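Local coordinates for protein Abbfa_003403 (Acinetobacter baumannii, PDB 4ZXH) that is a four-domain nonribosomal peptide synthetase, probably activating an amino acid, condensing it with an acyl partner and releasing the product through its thioesterase, at residues A[65-74]-A[85-93]; A[228-238]-A[413-424]. One frame throughout, in Å; residues are numbered along the deposited sequence.

Interaction 1 (A[65-74]-A[85-93]); sequences MHDYPLLRVS and LIWDRVYPN
Arg72 meets Trp87 twice, once with its backbone and once with its side chain. Trp87 N donates to Arg72 O at 2.9 Å. In return Arg72 NE donates to Trp87 O at 3.1 Å, and this bond is bent (145°). The acceptor lies at the edge of the guanidinium, in its plane. The arginine chain bends at chi3 (-52°), and its guanidinium lays one face on Pro69 CA. NH1 adds a weak hydrogen bond to His66 O near the end of helix 56-67. Together these bonds should limit rotation of the group.

The indole of Trp87 is fixed at its edge. NE1 donates to Ser74 OG at 3.1 Å, almost straight (172°), with the oxygen in the ring plane. On the other face of the sheet, Val73 CG2 packs on Ile86 CG1 at 4.0 Å. Phe180 and Val181 of helix 179-187 cover that face.

The tight packing continues past the strand. Val90 CG2 sits 3.6 Å from Arg72 CA. The buried Met65 crosses Pro92 at about a right angle, with Met65 SD 3.7 Å from Pro92 CG. The Met65 side chain is also about 6 Å from the bound phosphocholine lipid.

The solvent side is looser. Arg89 is exposed and poorly ordered. Its NH1 makes a salt bridge with Asp88 OD2 by charge only, as no N-H points at the oxygen. Asp88 OD1 accepts from Glu12 N.

Strands 73-78 and 81-87 form a beta hairpin, reached from helix 56-67 through a 3-10 segment, in a three-stranded antiparallel sheet of the condensation domain.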
loop_
_atom_site.group_PDB
_atom_site.type_symbol
_atom_site.label_atom_id
_atom_site.label_comp_id
_atom_site.label_asym_id
_atom_site.label_seq_id
_atom_site.Cartn_x
_atom_site.Cartn_y
_atom_site.Cartn_z
ATOM N N MET A 65 8.322 -42.941 -11.008
ATOM C CA MET A 65 7.464 -42.676 -9.852
ATOM C C MET A 65 7.729 -43.629 -8.676
ATOM O O MET A 65 7.664 -43.236 -7.510
ATOM C CB MET A 65 5.989 -42.773 -10.261
ATOM C CG MET A 65 5.352 -41.488 -10.787
ATOM S SD MET A 65 3.568 -41.719 -11.021
ATOM C CE MET A 65 3.081 -41.885 -9.302
ATOM N N HIS A 66 8.007 -44.887 -8.998
ATOM C CA HIS A 66 8.300 -45.923 -8.009
ATOM C C HIS A 66 9.681 -45.757 -7.377
ATOM O O HIS A 66 9.849 -45.989 -6.184
ATOM C CB HIS A 66 8.202 -47.305 -8.664
ATOM C CG HIS A 66 8.567 -48.435 -7.756
ATOM N ND1 HIS A 66 9.870 -48.843 -7.562
ATOM C CD2 HIS A 66 7.801 -49.246 -6.990
ATOM C CE1 HIS A 66 9.892 -49.860 -6.719
ATOM N NE2 HIS A 66 8.650 -50.123 -6.354
ATOM N N ASP A 67 10.661 -45.363 -8.187
ATOM C CA ASP A 67 12.044 -45.263 -7.734
ATOM C C ASP A 67 12.367 -44.001 -6.924
ATOM O O ASP A 67 13.326 -43.993 -6.147
ATOM C CB ASP A 67 12.991 -45.337 -8.932
ATOM C CG ASP A 67 13.101 -46.739 -9.516
ATOM O OD1 ASP A 67 12.631 -47.709 -8.882
ATOM O OD2 ASP A 67 13.684 -46.870 -10.610
ATOM N N TYR A 68 11.578 -42.945 -7.110
ATOM C CA TYR A 68 11.827 -41.663 -6.449
ATOM C C TYR A 68 10.615 -41.229 -5.618
ATOM O O TYR A 68 9.694 -40.584 -6.127
ATOM C CB TYR A 68 12.194 -40.585 -7.484
ATOM C CG TYR A 68 13.340 -41.005 -8.380
ATOM C CD1 TYR A 68 14.495 -41.591 -7.844
ATOM C CD2 TYR A 68 13.266 -40.847 -9.764
ATOM C CE1 TYR A 68 15.549 -41.991 -8.658
ATOM C CE2 TYR A 68 14.314 -41.251 -10.594
ATOM C CZ TYR A 68 15.453 -41.824 -10.038
ATOM O OH TYR A 68 16.492 -42.223 -10.866
ATOM N N PRO A 69 10.613 -41.595 -4.325
ATOM C CA PRO A 69 9.493 -41.324 -3.413
ATOM C C PRO A 69 9.087 -39.848 -3.359
ATOM O O PRO A 69 7.929 -39.559 -3.085
ATOM C CB PRO A 69 10.030 -41.786 -2.065
ATOM C CG PRO A 69 11.019 -42.859 -2.417
ATOM C CD PRO A 69 11.678 -42.381 -3.673
ATOM N N LEU A 70 10.017 -38.939 -3.631
ATOM C CA LEU A 70 9.713 -37.513 -3.648
ATOM C C LEU A 70 8.527 -37.224 -4.548
ATOM O O LEU A 70 7.669 -36.420 -4.209
ATOM C CB LEU A 70 10.928 -36.705 -4.111
ATOM C CG LEU A 70 10.824 -35.176 -4.071
ATOM C CD1 LEU A 70 10.545 -34.681 -2.677
ATOM C CD2 LEU A 70 12.118 -34.581 -4.523
ATOM N N LEU A 71 8.471 -37.914 -5.680
ATOM C CA LEU A 71 7.419 -37.713 -6.660
ATOM C C LEU A 71 6.026 -38.120 -6.170
ATOM O O LEU A 71 5.040 -37.862 -6.850
ATOM C CB LEU A 71 7.762 -38.478 -7.939
ATOM C CG LEU A 71 8.912 -37.893 -8.771
ATOM C CD1 LEU A 71 9.154 -38.689 -10.026
ATOM C CD2 LEU A 71 8.620 -36.444 -9.137
ATOM N N ARG A 72 5.947 -38.750 -5.000
ATOM C CA ARG A 72 4.673 -39.178 -4.426
ATOM C C ARG A 72 4.338 -38.386 -3.144
ATOM O O ARG A 72 3.616 -38.858 -2.266
ATOM C CB ARG A 72 4.703 -40.695 -4.146
ATOM C CG ARG A 72 5.047 -41.558 -5.386
ATOM C CD ARG A 72 4.982 -43.090 -5.176
ATOM N NE ARG A 72 5.757 -43.588 -4.031
ATOM C CZ ARG A 72 7.010 -44.026 -4.094
ATOM N NH1 ARG A 72 7.657 -44.044 -5.250
ATOM N NH2 ARG A 72 7.620 -44.459 -3.000
ATOM N N VAL A 73 4.855 -37.164 -3.053
ATOM C CA VAL A 73 4.690 -36.323 -1.866
ATOM C C VAL A 73 3.510 -35.335 -1.960
ATOM O O VAL A 73 3.201 -34.829 -3.033
ATOM C CB VAL A 73 6.007 -35.546 -1.603
ATOM C CG1 VAL A 73 5.786 -34.290 -0.778
ATOM C CG2 VAL A 73 7.027 -36.452 -0.945
ATOM N N SER A 74 2.842 -35.099 -0.833
ATOM C CA SER A 74 1.922 -33.970 -0.670
ATOM C C SER A 74 2.329 -33.219 0.604
ATOM O O SER A 74 3.079 -33.762 1.420
ATOM C CB SER A 74 0.456 -34.433 -0.611
ATOM O OG SER A 74 0.057 -34.900 0.671
ATOM N N LEU A 85 3.989 -35.833 3.263
ATOM C CA LEU A 85 3.573 -37.229 3.268
ATOM C C LEU A 85 4.101 -37.943 2.015
ATOM O O LEU A 85 3.960 -37.436 0.896
ATOM C CB LEU A 85 2.053 -37.333 3.333
ATOM C CG LEU A 85 1.264 -36.561 4.391
ATOM C CD1 LEU A 85 -0.204 -36.954 4.326
ATOM C CD2 LEU A 85 1.823 -36.774 5.800
ATOM N N ILE A 86 4.718 -39.108 2.199
ATOM C CA ILE A 86 5.028 -39.980 1.069
ATOM C C ILE A 86 3.905 -40.996 0.863
ATOM O O ILE A 86 3.734 -41.911 1.658
ATOM C CB ILE A 86 6.360 -40.731 1.256
ATOM C CG1 ILE A 86 7.548 -39.760 1.239
ATOM C CG2 ILE A 86 6.539 -41.735 0.141
ATOM C CD1 ILE A 86 8.838 -40.368 1.744
ATOM N N TRP A 87 3.125 -40.812 -0.197
ATOM C CA TRP A 87 2.061 -41.743 -0.554
ATOM C C TRP A 87 2.633 -42.980 -1.234
ATOM O O TRP A 87 3.599 -42.877 -1.975
ATOM C CB TRP A 87 1.054 -41.065 -1.478
ATOM C CG TRP A 87 0.344 -39.936 -0.838
ATOM C CD1 TRP A 87 0.744 -38.633 -0.795
ATOM C CD2 TRP A 87 -0.896 -40.000 -0.131
ATOM N NE1 TRP A 87 -0.179 -37.878 -0.104
ATOM C CE2 TRP A 87 -1.193 -38.699 0.316
ATOM C CE3 TRP A 87 -1.790 -41.032 0.165
ATOM C CZ2 TRP A 87 -2.343 -38.402 1.037
ATOM C CZ3 TRP A 87 -2.928 -40.735 0.889
ATOM C CH2 TRP A 87 -3.195 -39.430 1.317
ATOM N N ASP A 88 2.043 -44.147 -1.002
ATOM C CA ASP A 88 2.535 -45.363 -1.647
ATOM C C ASP A 88 2.377 -45.274 -3.164
ATOM O O ASP A 88 3.123 -45.904 -3.917
ATOM C CB ASP A 88 1.809 -46.605 -1.114
ATOM C CG ASP A 88 0.327 -46.619 -1.460
ATOM O OD1 ASP A 88 -0.249 -45.541 -1.744
ATOM O OD2 ASP A 88 -0.270 -47.718 -1.433
ATOM N N ARG A 89 1.400 -44.488 -3.606
ATOM C CA ARG A 89 1.160 -44.302 -5.032
ATOM C C ARG A 89 0.311 -43.070 -5.306
ATOM O O ARG A 89 -0.506 -42.671 -4.490
ATOM C CB ARG A 89 0.493 -45.537 -5.624
ATOM C CG ARG A 89 -0.926 -45.707 -5.178
ATOM C CD ARG A 89 -1.523 -46.962 -5.762
ATOM N NE ARG A 89 -0.855 -48.194 -5.326
ATOM C CZ ARG A 89 -1.225 -48.925 -4.271
ATOM N NH1 ARG A 89 -2.251 -48.536 -3.511
ATOM N NH2 ARG A 89 -0.561 -50.043 -3.960
ATOM N N VAL A 90 0.526 -42.466 -6.465
ATOM C CA VAL A 90 -0.192 -41.271 -6.877
ATOM C C VAL A 90 -0.724 -41.465 -8.298
ATOM O O VAL A 90 -0.027 -42.016 -9.153
ATOM C CB VAL A 90 0.717 -40.035 -6.836
ATOM C CG1 VAL A 90 -0.042 -38.815 -7.288
ATOM C CG2 VAL A 90 1.230 -39.816 -5.444
ATOM N N TYR A 91 -1.949 -41.043 -8.576
ATOM C CA TYR A 91 -2.389 -41.115 -9.958
ATOM C C TYR A 91 -1.772 -39.914 -10.665
ATOM O O TYR A 91 -1.944 -38.783 -10.235
ATOM C CB TYR A 91 -3.920 -41.146 -10.081
ATOM C CG TYR A 91 -4.410 -41.478 -11.491
ATOM C CD1 TYR A 91 -4.262 -42.761 -12.018
ATOM C CD2 TYR A 91 -5.027 -40.512 -12.291
ATOM C CE1 TYR A 91 -4.699 -43.068 -13.302
ATOM C CE2 TYR A 91 -5.473 -40.816 -13.572
ATOM C CZ TYR A 91 -5.305 -42.094 -14.072
ATOM O OH TYR A 91 -5.740 -42.405 -15.341
ATOM N N PRO A 92 -1.001 -40.166 -11.732
ATOM C CA PRO A 92 -0.305 -39.066 -12.405
ATOM C C PRO A 92 -1.299 -38.121 -13.017
ATOM O O PRO A 92 -2.355 -38.558 -13.484
ATOM C CB PRO A 92 0.515 -39.764 -13.498
ATOM C CG PRO A 92 0.554 -41.215 -13.093
ATOM C CD PRO A 92 -0.742 -41.463 -12.378
ATOM N N ASN A 93 -0.965 -36.839 -13.005
ATOM C CA ASN A 93 -1.785 -35.831 -13.641
ATOM C C ASN A 93 -1.170 -35.450 -14.990
ATOM O O ASN A 93 -0.346 -34.522 -15.111
ATOM C CB ASN A 93 -1.938 -34.621 -12.725
ATOM C CG ASN A 93 -2.889 -33.605 -13.276
ATOM O OD1 ASN A 93 -3.439 -33.792 -14.360
ATOM N ND2 ASN A 93 -3.105 -32.524 -12.537
#

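Interaction 2 (A[228-238]-A[413-424])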
loop_
_atom_site.group_PDB
_atom_site.type_symbol
_atom_site.label_atom_id
_atom_site.label_comp_id
_atom_site.label_asym_id
_atom_site.label_seq_id
_atom_site.Cartn_x
_atom_site.Cartn_y
_atom_site.Cartn_z
ATOM N N LYS A 228 1.638 -11.615 -10.740
ATOM C CA LYS A 228 1.591 -11.559 -12.199
ATOM C C LYS A 228 2.923 -11.012 -12.707
ATOM O O LYS A 228 3.374 -9.955 -12.270
ATOM C CB LYS A 228 0.445 -10.666 -12.703
ATOM C CG LYS A 228 -0.960 -11.059 -12.279
ATOM C CD LYS A 228 -1.975 -10.326 -13.158
ATOM C CE LYS A 228 -3.416 -10.526 -12.705
ATOM N NZ LYS A 228 -3.701 -9.789 -11.438
ATOM N N GLY A 229 3.563 -11.708 -13.630
ATOM C CA GLY A 229 4.793 -11.183 -14.187
ATOM C C GLY A 229 4.919 -11.401 -15.677
ATOM O O GLY A 229 4.032 -11.981 -16.313
ATOM N N SER A 230 6.034 -10.940 -16.232
ATOM C CA SER A 230 6.358 -11.194 -17.621
ATOM C C SER A 230 7.868 -11.301 -17.743
ATOM O O SER A 230 8.579 -11.094 -16.762
ATOM C CB SER A 230 5.805 -10.093 -18.523
ATOM O OG SER A 230 6.194 -10.319 -19.865
ATOM N N SER A 231 8.361 -11.618 -18.937
ATOM C CA SER A 231 9.786 -11.925 -19.132
ATOM C C SER A 231 10.303 -11.263 -20.380
ATOM O O SER A 231 9.623 -11.273 -21.395
ATOM C CB SER A 231 10.030 -13.435 -19.252
ATOM O OG SER A 231 9.502 -14.158 -18.153
ATOM N N LEU A 232 11.505 -10.704 -20.314
ATOM C CA LEU A 232 12.135 -10.105 -21.491
ATOM C C LEU A 232 13.523 -10.715 -21.755
ATOM O O LEU A 232 14.465 -10.459 -21.013
ATOM C CB LEU A 232 12.238 -8.591 -21.317
ATOM C CG LEU A 232 13.060 -7.834 -22.363
ATOM C CD1 LEU A 232 12.588 -8.140 -23.751
ATOM C CD2 LEU A 232 12.979 -6.340 -22.101
ATOM N N VAL A 233 13.649 -11.531 -22.798
ATOM C CA VAL A 233 14.945 -12.143 -23.100
ATOM C C VAL A 233 15.853 -11.185 -23.882
ATOM O O VAL A 233 15.443 -10.588 -24.883
ATOM C CB VAL A 233 14.762 -13.462 -23.879
ATOM C CG1 VAL A 233 16.118 -14.117 -24.157
ATOM C CG2 VAL A 233 13.868 -14.409 -23.076
ATOM N N PHE A 234 17.077 -11.010 -23.408
ATOM C CA PHE A 234 18.034 -10.150 -24.100
ATOM C C PHE A 234 19.365 -10.881 -24.280
ATOM O O PHE A 234 19.565 -11.943 -23.699
ATOM C CB PHE A 234 18.247 -8.846 -23.333
ATOM C CG PHE A 234 18.809 -9.041 -21.947
ATOM C CD1 PHE A 234 17.979 -9.384 -20.886
ATOM C CD2 PHE A 234 20.167 -8.891 -21.704
ATOM C CE1 PHE A 234 18.497 -9.579 -19.617
ATOM C CE2 PHE A 234 20.695 -9.080 -20.431
ATOM C CZ PHE A 234 19.866 -9.426 -19.391
ATOM N N ARG A 235 20.264 -10.322 -25.090
ATOM C CA ARG A 235 21.622 -10.870 -25.213
ATOM C C ARG A 235 22.688 -9.789 -25.138
ATOM O O ARG A 235 22.538 -8.705 -25.708
ATOM C CB ARG A 235 21.786 -11.647 -26.517
ATOM C CG ARG A 235 20.799 -12.766 -26.678
ATOM C CD ARG A 235 20.919 -13.439 -28.002
ATOM N NE ARG A 235 19.623 -13.957 -28.403
ATOM C CZ ARG A 235 19.434 -14.816 -29.395
ATOM N NH1 ARG A 235 20.473 -15.281 -30.086
ATOM N NH2 ARG A 235 18.200 -15.223 -29.672
ATOM N N VAL A 236 23.767 -10.097 -24.432
ATOM C CA VAL A 236 24.912 -9.203 -24.367
ATOM C C VAL A 236 25.848 -9.418 -25.571
ATOM O O VAL A 236 26.213 -10.552 -25.887
ATOM C CB VAL A 236 25.684 -9.408 -23.063
ATOM C CG1 VAL A 236 26.857 -8.458 -23.000
ATOM C CG2 VAL A 236 24.761 -9.201 -21.874
ATOM N N SER A 237 26.231 -8.334 -26.244
ATOM C CA SER A 237 27.079 -8.427 -27.435
ATOM C C SER A 237 28.354 -9.209 -27.140
ATOM O O SER A 237 28.839 -9.219 -26.003
ATOM C CB SER A 237 27.438 -7.038 -27.966
ATOM O OG SER A 237 28.557 -6.506 -27.276
ATOM N N GLU A 238 28.888 -9.869 -28.163
ATOM C CA GLU A 238 30.027 -10.747 -27.965
ATOM C C GLU A 238 31.221 -9.937 -27.474
ATOM O O GLU A 238 31.973 -10.401 -26.616
ATOM C CB GLU A 238 30.364 -11.496 -29.255
ATOM C CG GLU A 238 31.647 -12.315 -29.171
ATOM C CD GLU A 238 31.987 -13.019 -30.475
ATOM O OE1 GLU A 238 32.403 -12.327 -31.430
ATOM O OE2 GLU A 238 31.838 -14.263 -30.543
ATOM N N GLY A 413 28.736 -16.852 -28.333
ATOM C CA GLY A 413 29.611 -15.816 -27.819
ATOM C C GLY A 413 28.932 -14.861 -26.856
ATOM O O GLY A 413 29.593 -14.265 -26.006
ATOM N N GLU A 414 27.607 -14.749 -26.984
ATOM C CA GLU A 414 26.802 -13.759 -26.277
ATOM C C GLU A 414 26.181 -14.309 -24.997
ATOM O O GLU A 414 25.549 -15.369 -25.006
ATOM C CB GLU A 414 25.686 -13.241 -27.196
ATOM C CG GLU A 414 26.171 -12.558 -28.469
ATOM C CD GLU A 414 25.049 -12.084 -29.407
ATOM O OE1 GLU A 414 23.888 -12.557 -29.300
ATOM O OE2 GLU A 414 25.357 -11.245 -30.288
ATOM N N LEU A 415 26.347 -13.582 -23.896
ATOM C CA LEU A 415 25.670 -13.934 -22.651
ATOM C C LEU A 415 24.161 -13.820 -22.846
ATOM O O LEU A 415 23.672 -12.875 -23.484
ATOM C CB LEU A 415 26.137 -13.033 -21.507
ATOM C CG LEU A 415 27.524 -13.268 -20.910
ATOM C CD1 LEU A 415 27.935 -12.126 -20.029
ATOM C CD2 LEU A 415 27.546 -14.551 -20.116
ATOM N N VAL A 416 23.418 -14.782 -22.316
ATOM C CA VAL A 416 21.964 -14.752 -22.460
ATOM C C VAL A 416 21.296 -14.489 -21.115
ATOM O O VAL A 416 21.610 -15.139 -20.105
ATOM C CB VAL A 416 21.417 -16.059 -23.068
ATOM C CG1 VAL A 416 19.905 -16.090 -23.003
ATOM C CG2 VAL A 416 21.862 -16.198 -24.497
ATOM N N GLY A 417 20.377 -13.525 -21.111
ATOM C CA GLY A 417 19.719 -13.105 -19.894
ATOM C C GLY A 417 18.224 -12.943 -20.039
ATOM O O GLY A 417 17.701 -12.764 -21.148
ATOM N N VAL A 418 17.539 -13.014 -18.901
ATOM C CA VAL A 418 16.103 -12.817 -18.852
ATOM C C VAL A 418 15.781 -11.831 -17.759
ATOM O O VAL A 418 16.073 -12.099 -16.602
ATOM C CB VAL A 418 15.327 -14.120 -18.564
ATOM C CG1 VAL A 418 13.822 -13.916 -18.824
ATOM C CG2 VAL A 418 15.845 -15.244 -19.406
ATOM N N LEU A 419 15.188 -10.696 -18.117
ATOM C CA LEU A 419 14.672 -9.775 -17.113
ATOM C C LEU A 419 13.208 -10.101 -16.839
ATOM O O LEU A 419 12.348 -9.953 -17.707
ATOM C CB LEU A 419 14.814 -8.309 -17.544
ATOM C CG LEU A 419 14.389 -7.313 -16.438
ATOM C CD1 LEU A 419 15.373 -7.262 -15.287
ATOM C CD2 LEU A 419 14.179 -5.928 -16.986
ATOM N N LYS A 420 12.933 -10.568 -15.632
ATOM C CA LYS A 420 11.561 -10.817 -15.208
ATOM C C LYS A 420 11.075 -9.635 -14.421
ATOM O O LYS A 420 11.804 -9.116 -13.570
ATOM C CB LYS A 420 11.478 -12.083 -14.374
ATOM C CG LYS A 420 11.829 -13.311 -15.199
ATOM C CD LYS A 420 11.413 -14.509 -14.465
ATOM C CE LYS A 420 11.741 -15.746 -15.199
ATOM N NZ LYS A 420 11.520 -16.867 -14.246
ATOM N N TYR A 421 9.852 -9.200 -14.709
ATOM C CA TYR A 421 9.296 -7.996 -14.098
ATOM C C TYR A 421 7.814 -8.148 -13.810
ATOM O O TYR A 421 7.070 -8.774 -14.573
ATOM C CB TYR A 421 9.527 -6.782 -14.997
ATOM C CG TYR A 421 8.825 -6.842 -16.335
ATOM C CD1 TYR A 421 9.356 -7.569 -17.400
ATOM C CD2 TYR A 421 7.638 -6.158 -16.547
ATOM C CE1 TYR A 421 8.703 -7.624 -18.642
ATOM C CE2 TYR A 421 6.985 -6.200 -17.783
ATOM C CZ TYR A 421 7.517 -6.928 -18.824
ATOM O OH TYR A 421 6.853 -6.960 -20.041
ATOM N N ASN A 422 7.395 -7.563 -12.697
ATOM C CA ASN A 422 6.008 -7.588 -12.249
ATOM C C ASN A 422 5.153 -6.628 -13.087
ATOM O O ASN A 422 5.376 -5.415 -13.045
ATOM C CB ASN A 422 5.991 -7.222 -10.763
ATOM C CG ASN A 422 4.623 -7.306 -10.134
ATOM O OD1 ASN A 422 3.602 -6.963 -10.743
ATOM N ND2 ASN A 422 4.596 -7.737 -8.879
ATOM N N THR A 423 4.179 -7.152 -13.829
ATOM C CA THR A 423 3.385 -6.332 -14.757
ATOM C C THR A 423 2.304 -5.451 -14.102
ATOM O O THR A 423 1.544 -4.770 -14.796
ATOM C CB THR A 423 2.682 -7.198 -15.819
ATOM O OG1 THR A 423 1.835 -8.162 -15.178
ATOM C CG2 THR A 423 3.681 -7.902 -16.657
ATOM N N ASP A 424 2.220 -5.466 -12.780
ATOM C CA ASP A 424 1.337 -4.526 -12.089
ATOM C C ASP A 424 2.120 -3.279 -11.675
ATOM O O ASP A 424 1.546 -2.271 -11.279
ATOM C CB ASP A 424 0.677 -5.172 -10.864
ATOM C CG ASP A 424 -0.460 -6.125 -11.235
ATOM O OD1 ASP A 424 -0.885 -6.153 -12.410
ATOM O OD2 ASP A 424 -0.945 -6.842 -10.334
#
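Phe234 lies against Gly417 of the neighbouring antiparallel strand. Its CB starts on the face shared with Leu232, Leu419 and Tyr421. The first torsion (chi1 61°) sets CG between the backbone N and the carbonyl carbon, and the ring leans across to the other strand. Phe234 CG is 4.0 Å from Gly417 O. Phe234 CD1 comes to 3.4 Å from Gly417 O. Phe234 CE1 is 3.4 Å from Gly417 C. At the tip, Phe234 CZ reaches Gly417 CA at 3.7 Å. The glycine CA thus sits over one ring face, a CH-pi contact 23° off the ring normal. Leu405, Met407 and Val435 also touch this side chain.

Nearer the start of strand 229-235, the Tyr421 ring lies against Ser230 CB, and Ser230 OG makes a weak hydrogen bond with Tyr421 OH at 3.4 Å. Helix 428-447 packs on this face through Ala431 and Val435. The reverse face carries Ser231, Val233 and Arg235 opposite Lys420, Val418 and Val416. Lys420 is buried; its NZ makes a salt bridge with Glu406 and hydrogen bonds to Gln396 O and Gln397 O.

Paired backbone bonds join Ser230 to Tyr421, Leu232 to Leu419 and Phe234 to Gly417. Near the ends, Lys228 NZ stays 4.2 Å from Asp424 OD2, and Arg235 NH1 stays 4.4 Å from Glu414 OE1. Neither is a salt bridge. The strands are therefore held mainly by backbone hydrogen bonds and apolar packing, and charge probably adds little.

How the interactions relate
The chain reaches interaction 1 first. After helix 56-67 it runs along strand 73-78, turns back into 81-87 and closes a loop of ten residues, six of them strand. Interaction 2 opens at strand 229-235 and closes only at 414-422, across 174 residues, about half of them helix or strand. The two are in series, so they neither nest nor cross. Both belong to the condensation domain. Interaction 1 fastens a local hairpin in the small sheet with strand 13-18. Interaction 2 brings distant strands together at one side of a four-stranded sheet, with 229-235 outermost. Their centres are 35 Å apart, with nearest atoms about 20 Å apart, and they do not touch.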